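Local coordinates for glycerophosphoryl diester phosphodiesterase (Agrobacterium tumefaciens str. C58, PDB 3KS6), which belongs to the glycerophosphoryl diester phosphodiesterase family, folds as a TIM barrel and binds a magnesium ion, at residues 6-11 with 211-216; 13-16 with 20-23; 137-140 with 144-147; 172-177 with 203-208; 221-226 with 242-247. All blocks are in the same frame, centred on the assembly; numbering follows the deposited sequence.

Interaction 1: 6-11 with 211-216; sequences ASHRGG and AAHTPS. With ACT (acetate ion), chain H.
His8 and His213 bring their imidazole rings together at the mouth of a TIM barrel, where strand 4-8 ends and the loop before helix 215-224 passes beside it. The pairing is loose. Centroids 5.7 Å apart and planes at 35° make it neither a stack nor a T-shaped contact, and the nearest approach is 3.9 Å between His8 ND1 and His213 CE1. His8 reaches across because its CG lies anti to the backbone N.

Polar bonds tie both rings to Asp232: His8 ND1 bonds its OD1, and His213 ND1 accepts from its backbone N. Arg9 is anchored by a salt bridge from NH1 to Asp17 OD2. The side chain of His8 is about 4 Å from the bound magnesium ion.

Packing completes the setting. Arg9 CG lies over the centre of one face of the His8 ring, and the Ala211 carbonyl carbon lies over one face of His213.

An acetate, probably from the crystallisation liquor, is gripped through a single oxygen; His8 NE2, one of its two donors, also hydrogen-bonds an unidentified ligand. The acetate OXT receives a fairly straight bond from Arg9 NH2 (2.7 Å, 160°) and a more bent one from His8 NE2 (2.9 Å, 134°), meeting both the guanidinium and the imidazole at their edges.

Interaction 2: 13-16 with 20-23; sequences LEFG and PHGF
Phe15 turns the edge of its ring toward one face of the His21 imidazole, an edge-to-face pair with centroids 4.7 Å apart and planes inclined at 58°. The leading atom is Phe15 CD1, which stands over His21 nearer its rim than its centre and comes to 3.6 Å from His21 CE1. The anti placement of His21 CG relative to the backbone N (chi1 -176°) carries the ring out to Phe15. The two residues belong to successive helices, 12-15 and 20-27. The longer one makes the beta-alpha-beta connection between parallel strands 4-8 and 33-40 of the barrel. Phe15 also rides against bare helix backbone: Phe15 CB and, on the ring, CD2 each come to 3.5 Å from Gly22 CA. With no side chain on Gly22, the two backbones approach to 4.9 Å between Phe15 CA and Gly22 CA. Glu14 CB lies over one face of the phenyl ring. The intervening Thr19 uses its OG1 to hydrogen-bond both Phe15 O and Gly22 N.

Interaction 3: 137-140 with 144-147; sequences FSSF and SMDE
Ser139 points its CB at helix 142-151, where Ser144 and the selenomethionine at 145 receive it. Starting at that carbon, Ser139 CB has Ser144 CB 4.1 Å away on the helix. Its other neighbour is the selenomethionine end, with Met145 SE 3.9 Å from Ser139 CB. The modelled approach of CE to this carbon is too short to be physical, so the exact place of that methyl is doubtful. Met145 SE also lies alongside the strand backbone, 3.8 Å from Ser139 N, because the Met145 chain folds back at chi2 (-65°). Both selenium distances belong to one of two deposited conformers and are tentative.

At the tip, Ser139 OG stands anti to its own backbone N (chi1 -173°) and meets Ser144 CB at 3.5 Å. Ser144 OG is 4.0 Å from Ser139 OG, too far for a bond between the hydroxyls. Instead Ser139 OG donates to Ile106 O on strand 101-106 and accepts from Leu141 N, two residues ahead, in the pattern of an ST turn. These elements open the beta-alpha-beta unit formed by strand 135-139, helix 142-151 and strand 156-160, on the outer side of the barrel sheet.

The chemistry is therefore divided. The helix meets the buried serine mainly with carbon and selenium, while the serine's polar atom is satisfied by the neighbouring strand and by the turn leading into the helix, so dispersion probably carries the contact.

Interaction 4: 172-177 with 203-208; sequences AVIETA and AGLDFG
Ala172 O is gripped by two groups of Thr176, one turn ahead on the helix whose Ile174 and Ala177 touch segment 203-208. Thr176 N makes the regular helical bond to Ala172 O at 3.0 Å, while Thr176 OG1 donates to the same oxygen at 2.6 Å. They approach from opposite faces of the carbonyl plane, and the hydroxyl is tilted 25° out of it. This anchoring is on a different side of the helix from the contact itself.

Across the interface everything is apolar. Ile174 leads with its CG2 branch, which is anti to the backbone N and meets Ala203 CB at 3.3 Å, tighter than usual for two carbons. Ile174 CG2 also reaches Leu205 CD1 at 4.0 Å. Helix 162-179 and helix 194-202 are neighbours on the outside of the TIM barrel, and the second ends here in a Schellman motif at Gly204, whose positive phi (90°) ends the helix and leads the chain toward strand 206-210. Ala203 and Leu205 both point their CB at helix 162-179.

Leu205 extends obliquely past Ile174, its outer bond carried on by chi2 of 175°. Leu205 CD1 thereby touches methyls from two residues three apart on the helix: Ile174 CG2 and, at 4.1 Å, Ala177 CB. Val200 of helix 194-202 touches Leu205, while Gln199 touches Ile174 and Ile182 touches Ala177.

Interaction 5: 221-226 with 242-247; sequences ALDLGV and TEHRME
Leu222 meets His244 first, laying its CB over one face of the imidazole in a CH-pi contact: the carbon is 3.8 Å from the ring centroid and 15° off the normal. Farther out, Leu222 CD1 passes the root of the histidine, 4.1 Å from His244 CB, so the two side chains run past each other in opposite directions. Leu222 also touches Phe229 of strand 228-231.

Asp223 comes next and supplies the polar part. Asp223 OD1 accepts from His244 NE2 at 2.7 Å with an N-H...O angle of 155°. The oxygen lies in the ring plane, and NE2 meets OD1 nearly in line with its C-O bond, though carboxylate and imidazole are twisted 45° apart. His244 spans the gap because its CG is anti to the backbone N.

At Gly225, with positive phi, helix 215-224 ends and the chain turns into strand 228-231. Helix 234-249, which carries His244, follows that strand as the last helix of the TIM barrel.

With one face on an aliphatic carbon and NE2 bound at its edge to a carboxylate, both contacts restrain the ring's rotation; the nearby negative charge would probably make the imidazole easier to protonate.

The five contacts are spread round one TIM barrel. Interaction 1 lies nearest the magnesium site of Glu35, Asp37 and Glu105, the His8 side chain being about 4 Å from the ion. Interaction 3 approaches it from the other side of the chain's centre through Ser138, whose side chain is about 6 Å from the ion; the nearest atoms of interactions 1 and 3 are about 8 Å apart. Interaction 2 adjoins interaction 1 directly, with Gly10 O 3.5 Å from Phe15 CD2. Interactions 4 and 5 also touch, Phe207 O lying 3.8 Å from Val226 CB. Helix 215-224 is common to interactions 1 and 5, whereas interactions 2 and 4 are widely separated, with centres about 32 Å apart.

Interaction 1: 6-11 with 211-216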
loop_
_atom_site.group_PDB
_atom_site.type_symbol
_atom_site.label_atom_id
_atom_site.label_comp_id
_atom_site.label_asym_id
_atom_site.label_seq_id
_atom_site.Cartn_x
_atom_site.Cartn_y
_atom_site.Cartn_z
ATOM N N ALA A 6 3.429 6.668 -4.716
ATOM C CA ALA A 6 2.301 5.745 -4.663
ATOM C C ALA A 6 1.103 6.427 -4.010
ATOM O O ALA A 6 1.225 6.979 -2.944
ATOM C CB ALA A 6 2.654 4.435 -3.904
ATOM N N SER A 7 -0.060 6.363 -4.648
ATOM C CA SER A 7 -1.261 7.008 -4.144
ATOM C C SER A 7 -1.921 6.128 -3.080
ATOM O O SER A 7 -2.411 5.053 -3.396
ATOM C CB SER A 7 -2.226 7.218 -5.298
ATOM O OG SER A 7 -3.466 7.763 -4.909
ATOM N N HIS A 8 -1.936 6.609 -1.830
ATOM C CA HIS A 8 -2.369 5.820 -0.666
ATOM C C HIS A 8 -3.868 5.664 -0.674
ATOM O O HIS A 8 -4.599 6.631 -0.535
ATOM C CB HIS A 8 -1.877 6.486 0.625
ATOM C CG HIS A 8 -2.072 5.661 1.870
ATOM N ND1 HIS A 8 -2.786 6.113 2.969
ATOM C CD2 HIS A 8 -1.612 4.428 2.200
ATOM C CE1 HIS A 8 -2.783 5.173 3.899
ATOM N NE2 HIS A 8 -2.051 4.156 3.478
ATOM N N ARG A 9 -4.317 4.435 -0.868
ATOM C CA ARG A 9 -5.735 4.116 -0.905
ATOM C C ARG A 9 -6.479 4.884 -2.018
ATOM O O ARG A 9 -7.670 5.151 -1.919
ATOM C CB ARG A 9 -6.401 4.350 0.463
ATOM C CG ARG A 9 -5.629 3.757 1.629
ATOM C CD ARG A 9 -6.380 3.864 2.942
ATOM N NE ARG A 9 -5.466 3.616 4.061
ATOM C CZ ARG A 9 -5.687 3.950 5.324
ATOM N NH1 ARG A 9 -6.810 4.548 5.699
ATOM N NH2 ARG A 9 -4.749 3.687 6.223
ATOM N N GLY A 10 -5.768 5.220 -3.090
ATOM C CA GLY A 10 -6.335 5.996 -4.163
ATOM C C GLY A 10 -6.297 7.498 -3.931
ATOM O O GLY A 10 -6.806 8.223 -4.751
ATOM N N GLY A 11 -5.735 7.937 -2.785
ATOM C CA GLY A 11 -5.553 9.365 -2.447
ATOM C C GLY A 11 -6.590 9.806 -1.419
ATOM O O GLY A 11 -7.427 10.680 -1.700
ATOM N N ALA A 211 3.089 7.103 4.828
ATOM C CA ALA A 211 2.404 8.136 5.626
ATOM C C ALA A 211 2.897 9.555 5.359
ATOM O O ALA A 211 2.837 10.398 6.247
ATOM C CB ALA A 211 2.412 7.812 7.164
ATOM N N ALA A 212 3.371 9.814 4.131
ATOM C CA ALA A 212 3.901 11.135 3.743
ATOM C C ALA A 212 2.759 11.964 3.180
ATOM O O ALA A 212 2.585 12.057 1.975
ATOM C CB ALA A 212 4.976 10.991 2.741
ATOM N N HIS A 213 1.978 12.557 4.067
ATOM C CA HIS A 213 0.731 13.236 3.682
ATOM C C HIS A 213 0.792 14.768 3.614
ATOM O O HIS A 213 -0.049 15.376 2.939
ATOM C CB HIS A 213 -0.377 12.819 4.639
ATOM C CG HIS A 213 -0.536 11.341 4.767
ATOM N ND1 HIS A 213 -0.470 10.475 3.694
ATOM C CD2 HIS A 213 -0.753 10.572 5.852
ATOM C CE1 HIS A 213 -0.667 9.238 4.112
ATOM N NE2 HIS A 213 -0.833 9.268 5.424
ATOM N N THR A 214 1.802 15.380 4.231
ATOM C CA THR A 214 1.980 16.846 4.239
ATOM C C THR A 214 3.157 17.315 3.378
ATOM O O THR A 214 4.055 16.531 3.062
ATOM C CB THR A 214 2.266 17.338 5.691
ATOM O OG1 THR A 214 3.585 16.936 6.069
ATOM C CG2 THR A 214 1.245 16.762 6.701
ATOM N N PRO A 215 3.188 18.613 3.010
ATOM C CA PRO A 215 4.291 19.098 2.230
ATOM C C PRO A 215 5.638 18.855 2.831
ATOM O O PRO A 215 6.566 18.525 2.091
ATOM C CB PRO A 215 4.027 20.622 2.146
ATOM C CG PRO A 215 2.580 20.740 2.268
ATOM C CD PRO A 215 2.169 19.658 3.214
ATOM N N SER A 216 5.778 19.047 4.148
ATOM C CA SER A 216 7.073 18.852 4.791
ATOM C C SER A 216 7.502 17.374 4.700
ATOM O O SER A 216 8.675 17.079 4.467
ATOM C CB SER A 216 7.048 19.311 6.257
ATOM O OG SER A 216 5.889 18.838 6.909
HETATM C C ACT H . -1.229 2.992 6.741
HETATM O O ACT H . -0.918 4.198 6.937
HETATM O OXT ACT H . -2.192 2.737 5.968
HETATM C CH3 ACT H . -0.483 1.880 7.410
#

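Interaction 2: 13-16 with 20-23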
loop_
_atom_site.group_PDB
_atom_site.type_symbol
_atom_site.label_atom_id
_atom_site.label_comp_id
_atom_site.label_asym_id
_atom_site.label_seq_id
_atom_site.Cartn_x
_atom_site.Cartn_y
_atom_site.Cartn_z
ATOM N N LEU A 13 -7.055 11.706 1.225
ATOM C CA LEU A 13 -7.384 13.045 1.656
ATOM C C LEU A 13 -7.860 13.916 0.510
ATOM O O LEU A 13 -8.232 15.047 0.758
ATOM C CB LEU A 13 -6.201 13.680 2.361
ATOM C CG LEU A 13 -5.905 13.186 3.779
ATOM C CD1 LEU A 13 -4.707 13.930 4.343
ATOM C CD2 LEU A 13 -7.120 13.398 4.675
ATOM N N GLU A 14 -7.815 13.402 -0.726
ATOM C CA GLU A 14 -8.367 14.106 -1.889
ATOM C C GLU A 14 -9.756 13.552 -2.271
ATOM O O GLU A 14 -10.673 14.311 -2.636
ATOM C CB GLU A 14 -7.427 13.986 -3.100
ATOM C CG GLU A 14 -6.084 14.678 -2.892
ATOM C CD GLU A 14 -5.121 14.598 -4.063
ATOM O OE1 GLU A 14 -5.551 14.417 -5.215
ATOM O OE2 GLU A 14 -3.904 14.767 -3.809
ATOM N N PHE A 15 -9.922 12.229 -2.192
ATOM C CA PHE A 15 -11.103 11.559 -2.749
ATOM C C PHE A 15 -11.850 10.597 -1.835
ATOM O O PHE A 15 -12.781 9.898 -2.305
ATOM C CB PHE A 15 -10.675 10.749 -3.965
ATOM C CG PHE A 15 -9.851 11.522 -4.935
ATOM C CD1 PHE A 15 -10.408 12.532 -5.671
ATOM C CD2 PHE A 15 -8.517 11.222 -5.114
ATOM C CE1 PHE A 15 -9.637 13.266 -6.562
ATOM C CE2 PHE A 15 -7.749 11.934 -6.023
ATOM C CZ PHE A 15 -8.308 12.955 -6.736
ATOM N N GLY A 16 -11.441 10.523 -0.571
ATOM C CA GLY A 16 -12.016 9.560 0.333
ATOM C C GLY A 16 -11.189 8.305 0.323
ATOM O O GLY A 16 -10.346 8.098 -0.556
ATOM N N PRO A 20 -14.036 4.484 -5.552
ATOM C CA PRO A 20 -13.943 4.466 -7.007
ATOM C C PRO A 20 -13.407 5.784 -7.608
ATOM O O PRO A 20 -12.583 5.765 -8.530
ATOM C CB PRO A 20 -15.397 4.213 -7.436
ATOM C CG PRO A 20 -15.980 3.429 -6.306
ATOM C CD PRO A 20 -15.353 4.007 -5.074
ATOM N N HIS A 21 -13.856 6.929 -7.097
ATOM C CA HIS A 21 -13.338 8.227 -7.586
ATOM C C HIS A 21 -11.813 8.341 -7.395
ATOM O O HIS A 21 -11.090 8.717 -8.328
ATOM C CB HIS A 21 -14.077 9.374 -6.888
ATOM C CG HIS A 21 -13.695 10.732 -7.378
ATOM N ND1 HIS A 21 -13.995 11.882 -6.680
ATOM C CD2 HIS A 21 -13.014 11.127 -8.480
ATOM C CE1 HIS A 21 -13.541 12.928 -7.350
ATOM N NE2 HIS A 21 -12.936 12.495 -8.439
ATOM N N GLY A 22 -11.314 7.979 -6.208
ATOM C CA GLY A 22 -9.866 8.073 -5.992
ATOM C C GLY A 22 -9.083 7.118 -6.861
ATOM O O GLY A 22 -8.099 7.491 -7.496
ATOM N N PHE A 23 -9.534 5.876 -6.946
ATOM C CA PHE A 23 -8.786 4.937 -7.759
ATOM C C PHE A 23 -8.816 5.302 -9.266
ATOM O O PHE A 23 -7.847 5.052 -9.988
ATOM C CB PHE A 23 -9.264 3.513 -7.526
ATOM C CG PHE A 23 -8.921 2.962 -6.169
ATOM C CD1 PHE A 23 -7.598 2.852 -5.763
ATOM C CD2 PHE A 23 -9.909 2.468 -5.320
ATOM C CE1 PHE A 23 -7.264 2.334 -4.537
ATOM C CE2 PHE A 23 -9.553 1.933 -4.090
ATOM C CZ PHE A 23 -8.223 1.857 -3.711
#

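Interaction 3: 137-140 with 144-147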
loop_
_atom_site.group_PDB
_atom_site.type_symbol
_atom_site.label_atom_id
_atom_site.label_comp_id
_atom_site.label_asym_id
_atom_site.label_seq_id
_atom_site.Cartn_x
_atom_site.Cartn_y
_atom_site.Cartn_z
ATOM N N PHE A 137 3.979 -6.457 -3.645
ATOM C CA PHE A 137 3.233 -6.805 -2.449
ATOM C C PHE A 137 3.900 -6.245 -1.205
ATOM O O PHE A 137 5.124 -6.240 -1.086
ATOM C CB PHE A 137 3.114 -8.330 -2.276
ATOM C CG PHE A 137 2.306 -8.987 -3.358
ATOM C CD1 PHE A 137 0.925 -9.098 -3.234
ATOM C CD2 PHE A 137 2.929 -9.514 -4.470
ATOM C CE1 PHE A 137 0.183 -9.721 -4.218
ATOM C CE2 PHE A 137 2.179 -10.127 -5.490
ATOM C CZ PHE A 137 0.807 -10.257 -5.334
ATOM N N SER A 138 3.079 -5.852 -0.241
ATOM C CA SER A 138 3.599 -5.291 1.008
ATOM C C SER A 138 2.796 -5.878 2.175
ATOM O O SER A 138 1.695 -6.343 1.970
ATOM C CB SER A 138 3.416 -3.781 1.023
ATOM O OG SER A 138 2.043 -3.414 0.989
ATOM N N SER A 139 3.382 -5.877 3.373
ATOM C CA SER A 139 2.648 -6.277 4.575
ATOM C C SER A 139 3.425 -5.847 5.766
ATOM O O SER A 139 4.661 -5.778 5.684
ATOM C CB SER A 139 2.533 -7.798 4.651
ATOM O OG SER A 139 1.692 -8.190 5.702
ATOM N N PHE A 140 2.733 -5.571 6.883
ATOM C CA PHE A 140 3.434 -5.392 8.166
ATOM C C PHE A 140 3.795 -6.738 8.803
ATOM O O PHE A 140 4.615 -6.767 9.719
ATOM C CB PHE A 140 2.560 -4.636 9.156
ATOM C CG PHE A 140 2.497 -3.161 8.919
ATOM C CD1 PHE A 140 1.553 -2.614 8.057
ATOM C CD2 PHE A 140 3.393 -2.303 9.538
ATOM C CE1 PHE A 140 1.479 -1.252 7.853
ATOM C CE2 PHE A 140 3.319 -0.927 9.309
ATOM C CZ PHE A 140 2.357 -0.423 8.483
ATOM N N SER A 144 2.978 -13.150 6.663
ATOM C CA SER A 144 2.456 -12.878 5.332
ATOM C C SER A 144 3.607 -12.655 4.334
ATOM O O SER A 144 3.503 -13.052 3.188
ATOM C CB SER A 144 1.483 -11.689 5.351
ATOM O OG SER A 144 0.363 -11.939 6.184
HETATM N N MSE A 145 4.708 -12.070 4.781
HETATM C CA MSE A 145 5.882 -11.921 3.920
HETATM C C MSE A 145 6.448 -13.292 3.561
HETATM O O MSE A 145 6.894 -13.531 2.432
HETATM C CB MSE A 145 6.948 -11.096 4.631
HETATM C CG MSE A 145 6.513 -9.675 4.985
HETATM SE SE MSE A 145 6.146 -8.538 3.437
HETATM C CE MSE A 145 4.570 -9.085 2.779
ATOM N N ASP A 146 6.449 -14.192 4.539
ATOM C CA ASP A 146 6.908 -15.555 4.308
ATOM C C ASP A 146 6.022 -16.296 3.314
ATOM O O ASP A 146 6.506 -17.020 2.452
ATOM C CB ASP A 146 7.053 -16.323 5.649
ATOM C CG ASP A 146 8.205 -15.817 6.490
ATOM O OD1 ASP A 146 8.984 -14.956 6.002
ATOM O OD2 ASP A 146 8.352 -16.293 7.654
ATOM N N GLU A 147 4.722 -16.114 3.428
ATOM C CA GLU A 147 3.788 -16.707 2.461
ATOM C C GLU A 147 3.974 -16.223 1.050
ATOM O O GLU A 147 3.981 -17.015 0.081
ATOM C CB GLU A 147 2.362 -16.420 2.861
ATOM C CG GLU A 147 1.785 -17.456 3.740
ATOM C CD GLU A 147 0.272 -17.320 3.838
ATOM O OE1 GLU A 147 -0.192 -16.334 4.421
ATOM O OE2 GLU A 147 -0.437 -18.199 3.319
#

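Interaction 4: 172-177 with 203-208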
loop_
_atom_site.group_PDB
_atom_site.type_symbol
_atom_site.label_atom_id
_atom_site.label_comp_id
_atom_site.label_asym_id
_atom_site.label_seq_id
_atom_site.Cartn_x
_atom_site.Cartn_y
_atom_site.Cartn_z
ATOM N N ALA A 172 18.437 -4.868 14.268
ATOM C CA ALA A 172 17.615 -6.096 14.317
ATOM C C ALA A 172 16.526 -6.085 13.258
ATOM O O ALA A 172 16.124 -7.170 12.768
ATOM C CB ALA A 172 17.015 -6.306 15.677
ATOM N N VAL A 173 16.014 -4.908 12.914
ATOM C CA VAL A 173 15.065 -4.840 11.783
ATOM C C VAL A 173 15.761 -5.333 10.514
ATOM O O VAL A 173 15.221 -6.139 9.759
ATOM C CB VAL A 173 14.477 -3.437 11.568
ATOM C CG1 VAL A 173 13.797 -3.319 10.150
ATOM C CG2 VAL A 173 13.491 -3.075 12.678
ATOM N N ILE A 174 17.000 -4.884 10.302
ATOM C CA ILE A 174 17.759 -5.252 9.137
ATOM C C ILE A 174 18.119 -6.744 9.171
ATOM O O ILE A 174 17.966 -7.419 8.148
ATOM C CB ILE A 174 19.033 -4.331 8.973
ATOM C CG1 ILE A 174 18.583 -2.905 8.636
ATOM C CG2 ILE A 174 19.984 -4.875 7.901
ATOM C CD1 ILE A 174 19.690 -1.827 8.877
ATOM N N GLU A 175 18.552 -7.245 10.342
ATOM C CA GLU A 175 18.827 -8.683 10.545
ATOM C C GLU A 175 17.646 -9.527 10.073
ATOM O O GLU A 175 17.791 -10.521 9.347
ATOM C CB GLU A 175 18.954 -9.020 12.052
ATOM C CG GLU A 175 20.198 -8.568 12.794
ATOM C CD GLU A 175 20.062 -8.685 14.332
ATOM O OE1 GLU A 175 19.060 -9.266 14.857
ATOM O OE2 GLU A 175 20.982 -8.173 15.017
ATOM N N THR A 176 16.481 -9.121 10.559
ATOM C CA THR A 176 15.249 -9.833 10.365
ATOM C C THR A 176 14.833 -9.872 8.908
ATOM O O THR A 176 14.473 -10.932 8.355
ATOM C CB THR A 176 14.139 -9.215 11.246
ATOM O OG1 THR A 176 14.575 -9.240 12.610
ATOM C CG2 THR A 176 12.828 -9.988 11.087
ATOM N N ALA A 177 14.921 -8.730 8.250
ATOM C CA ALA A 177 14.627 -8.679 6.829
ATOM C C ALA A 177 15.549 -9.630 6.047
ATOM O O ALA A 177 15.088 -10.393 5.216
ATOM C CB ALA A 177 14.752 -7.230 6.297
ATOM N N ALA A 203 23.257 -2.414 4.083
ATOM C CA ALA A 203 22.936 -3.842 4.219
ATOM C C ALA A 203 22.385 -4.478 2.932
ATOM O O ALA A 203 22.020 -5.683 2.896
ATOM C CB ALA A 203 21.924 -4.028 5.409
ATOM N N GLY A 204 22.319 -3.697 1.870
ATOM C CA GLY A 204 21.842 -4.198 0.598
ATOM C C GLY A 204 20.350 -4.090 0.351
ATOM O O GLY A 204 19.869 -4.537 -0.703
ATOM N N LEU A 205 19.625 -3.459 1.281
ATOM C CA LEU A 205 18.182 -3.364 1.226
ATOM C C LEU A 205 17.714 -2.077 0.617
ATOM O O LEU A 205 18.363 -1.031 0.800
ATOM C CB LEU A 205 17.615 -3.428 2.652
ATOM C CG LEU A 205 17.884 -4.664 3.522
ATOM C CD1 LEU A 205 17.318 -4.411 4.900
ATOM C CD2 LEU A 205 17.321 -5.937 2.890
ATOM N N ASP A 206 16.587 -2.114 -0.087
ATOM C CA ASP A 206 16.009 -0.874 -0.597
ATOM C C ASP A 206 15.243 -0.192 0.537
ATOM O O ASP A 206 14.796 -0.837 1.478
ATOM C CB ASP A 206 15.047 -1.102 -1.763
ATOM C CG ASP A 206 15.754 -1.378 -3.085
ATOM O OD1 ASP A 206 16.962 -1.132 -3.184
ATOM O OD2 ASP A 206 15.078 -1.852 -4.020
ATOM N N PHE A 207 15.096 1.123 0.431
ATOM C CA PHE A 207 14.530 1.935 1.510
ATOM C C PHE A 207 13.476 2.886 0.988
ATOM O O PHE A 207 13.764 3.762 0.180
ATOM C CB PHE A 207 15.640 2.765 2.215
ATOM C CG PHE A 207 15.131 3.599 3.400
ATOM C CD1 PHE A 207 14.965 3.020 4.667
ATOM C CD2 PHE A 207 14.832 4.936 3.247
ATOM C CE1 PHE A 207 14.500 3.758 5.737
ATOM C CE2 PHE A 207 14.361 5.697 4.330
ATOM C CZ PHE A 207 14.176 5.102 5.564
ATOM N N GLY A 208 12.266 2.758 1.511
ATOM C CA GLY A 208 11.193 3.670 1.202
ATOM C C GLY A 208 10.337 4.034 2.406
ATOM O O GLY A 208 10.596 3.581 3.528
#

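Interaction 5: 221-226 with 242-247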
loop_
_atom_site.group_PDB
_atom_site.type_symbol
_atom_site.label_atom_id
_atom_site.label_comp_id
_atom_site.label_asym_id
_atom_site.label_seq_id
_atom_site.Cartn_x
_atom_site.Cartn_y
_atom_site.Cartn_z
ATOM N N ALA A 221 10.886 13.209 2.111
ATOM C CA ALA A 221 11.019 11.982 1.301
ATOM C C ALA A 221 11.823 12.248 0.007
ATOM O O ALA A 221 12.757 11.500 -0.350
ATOM C CB ALA A 221 9.583 11.408 0.987
ATOM N N LEU A 222 11.471 13.336 -0.687
ATOM C CA LEU A 222 12.179 13.741 -1.908
ATOM C C LEU A 222 13.624 14.143 -1.638
ATOM O O LEU A 222 14.511 13.714 -2.360
ATOM C CB LEU A 222 11.410 14.839 -2.653
ATOM C CG LEU A 222 10.005 14.511 -3.175
ATOM C CD1 LEU A 222 9.209 15.799 -3.554
ATOM C CD2 LEU A 222 10.074 13.504 -4.384
ATOM N N ASP A 223 13.855 14.925 -0.585
ATOM C CA ASP A 223 15.199 15.325 -0.146
ATOM C C ASP A 223 16.036 14.141 0.244
ATOM O O ASP A 223 17.205 14.100 -0.061
ATOM C CB ASP A 223 15.152 16.289 1.059
ATOM C CG ASP A 223 14.738 17.708 0.672
ATOM O OD1 ASP A 223 14.692 18.010 -0.544
ATOM O OD2 ASP A 223 14.452 18.491 1.602
ATOM N N LEU A 224 15.453 13.180 0.957
ATOM C CA LEU A 224 16.201 11.960 1.307
ATOM C C LEU A 224 16.542 11.064 0.110
ATOM O O LEU A 224 17.543 10.331 0.151
ATOM C CB LEU A 224 15.448 11.158 2.375
ATOM C CG LEU A 224 15.485 11.705 3.791
ATOM C CD1 LEU A 224 14.643 10.821 4.692
ATOM C CD2 LEU A 224 16.927 11.786 4.296
ATOM N N GLY A 225 15.736 11.140 -0.949
ATOM C CA GLY A 225 15.960 10.392 -2.169
ATOM C C GLY A 225 15.515 8.956 -1.997
ATOM O O GLY A 225 16.134 8.049 -2.529
ATOM N N VAL A 226 14.443 8.752 -1.228
ATOM C CA VAL A 226 13.957 7.408 -0.914
ATOM C C VAL A 226 13.389 6.728 -2.174
ATOM O O VAL A 226 13.041 7.396 -3.150
ATOM C CB VAL A 226 12.929 7.433 0.249
ATOM C CG1 VAL A 226 13.495 8.162 1.492
ATOM C CG2 VAL A 226 11.587 7.984 -0.197
ATOM N N THR A 242 7.843 17.476 -9.121
ATOM C CA THR A 242 8.181 18.222 -10.336
ATOM C C THR A 242 9.079 19.442 -10.029
ATOM O O THR A 242 10.113 19.659 -10.664
ATOM C CB THR A 242 6.922 18.610 -11.097
ATOM O OG1 THR A 242 6.335 17.421 -11.625
ATOM C CG2 THR A 242 7.243 19.594 -12.229
ATOM N N GLU A 243 8.682 20.193 -9.020
ATOM C CA GLU A 243 9.425 21.334 -8.513
ATOM C C GLU A 243 10.807 20.906 -8.001
ATOM O O GLU A 243 11.834 21.538 -8.330
ATOM C CB GLU A 243 8.542 21.963 -7.430
ATOM C CG GLU A 243 9.051 23.124 -6.625
ATOM C CD GLU A 243 8.072 23.417 -5.466
ATOM O OE1 GLU A 243 8.485 23.258 -4.295
ATOM O OE2 GLU A 243 6.882 23.733 -5.738
ATOM N N HIS A 244 10.859 19.790 -7.261
ATOM C CA HIS A 244 12.127 19.237 -6.723
ATOM C C HIS A 244 13.124 18.881 -7.859
ATOM O O HIS A 244 14.338 19.114 -7.758
ATOM C CB HIS A 244 11.835 17.986 -5.869
ATOM C CG HIS A 244 12.926 17.642 -4.895
ATOM N ND1 HIS A 244 14.012 16.863 -5.236
ATOM C CD2 HIS A 244 13.091 17.967 -3.589
ATOM C CE1 HIS A 244 14.808 16.738 -4.188
ATOM N NE2 HIS A 244 14.274 17.400 -3.175
ATOM N N ARG A 245 12.588 18.264 -8.909
ATOM C CA ARG A 245 13.348 17.866 -10.062
ATOM C C ARG A 245 13.954 19.097 -10.780
ATOM O O ARG A 245 15.099 19.040 -11.211
ATOM C CB ARG A 245 12.485 17.079 -11.026
ATOM C CG ARG A 245 12.202 15.667 -10.567
ATOM C CD ARG A 245 11.134 15.060 -11.376
ATOM N NE ARG A 245 10.970 13.644 -11.079
ATOM C CZ ARG A 245 10.088 12.862 -11.695
ATOM N NH1 ARG A 245 9.244 13.360 -12.600
ATOM N NH2 ARG A 245 10.034 11.581 -11.389
HETATM N N MSE A 246 13.146 20.151 -10.937
HETATM C CA MSE A 246 13.622 21.443 -11.449
HETATM C C MSE A 246 14.811 21.932 -10.644
HETATM O O MSE A 246 15.909 22.091 -11.176
HETATM C CB MSE A 246 12.556 22.529 -11.326
HETATM C CG MSE A 246 11.772 22.877 -12.541
HETATM SE SE MSE A 246 11.297 24.787 -12.388
HETATM C CE MSE A 246 10.806 24.919 -10.460
ATOM N N GLU A 247 14.574 22.169 -9.354
ATOM C CA GLU A 247 15.603 22.674 -8.443
ATOM C C GLU A 247 16.896 21.815 -8.495
ATOM O O GLU A 247 18.011 22.357 -8.433
ATOM C CB GLU A 247 15.039 22.771 -7.017
#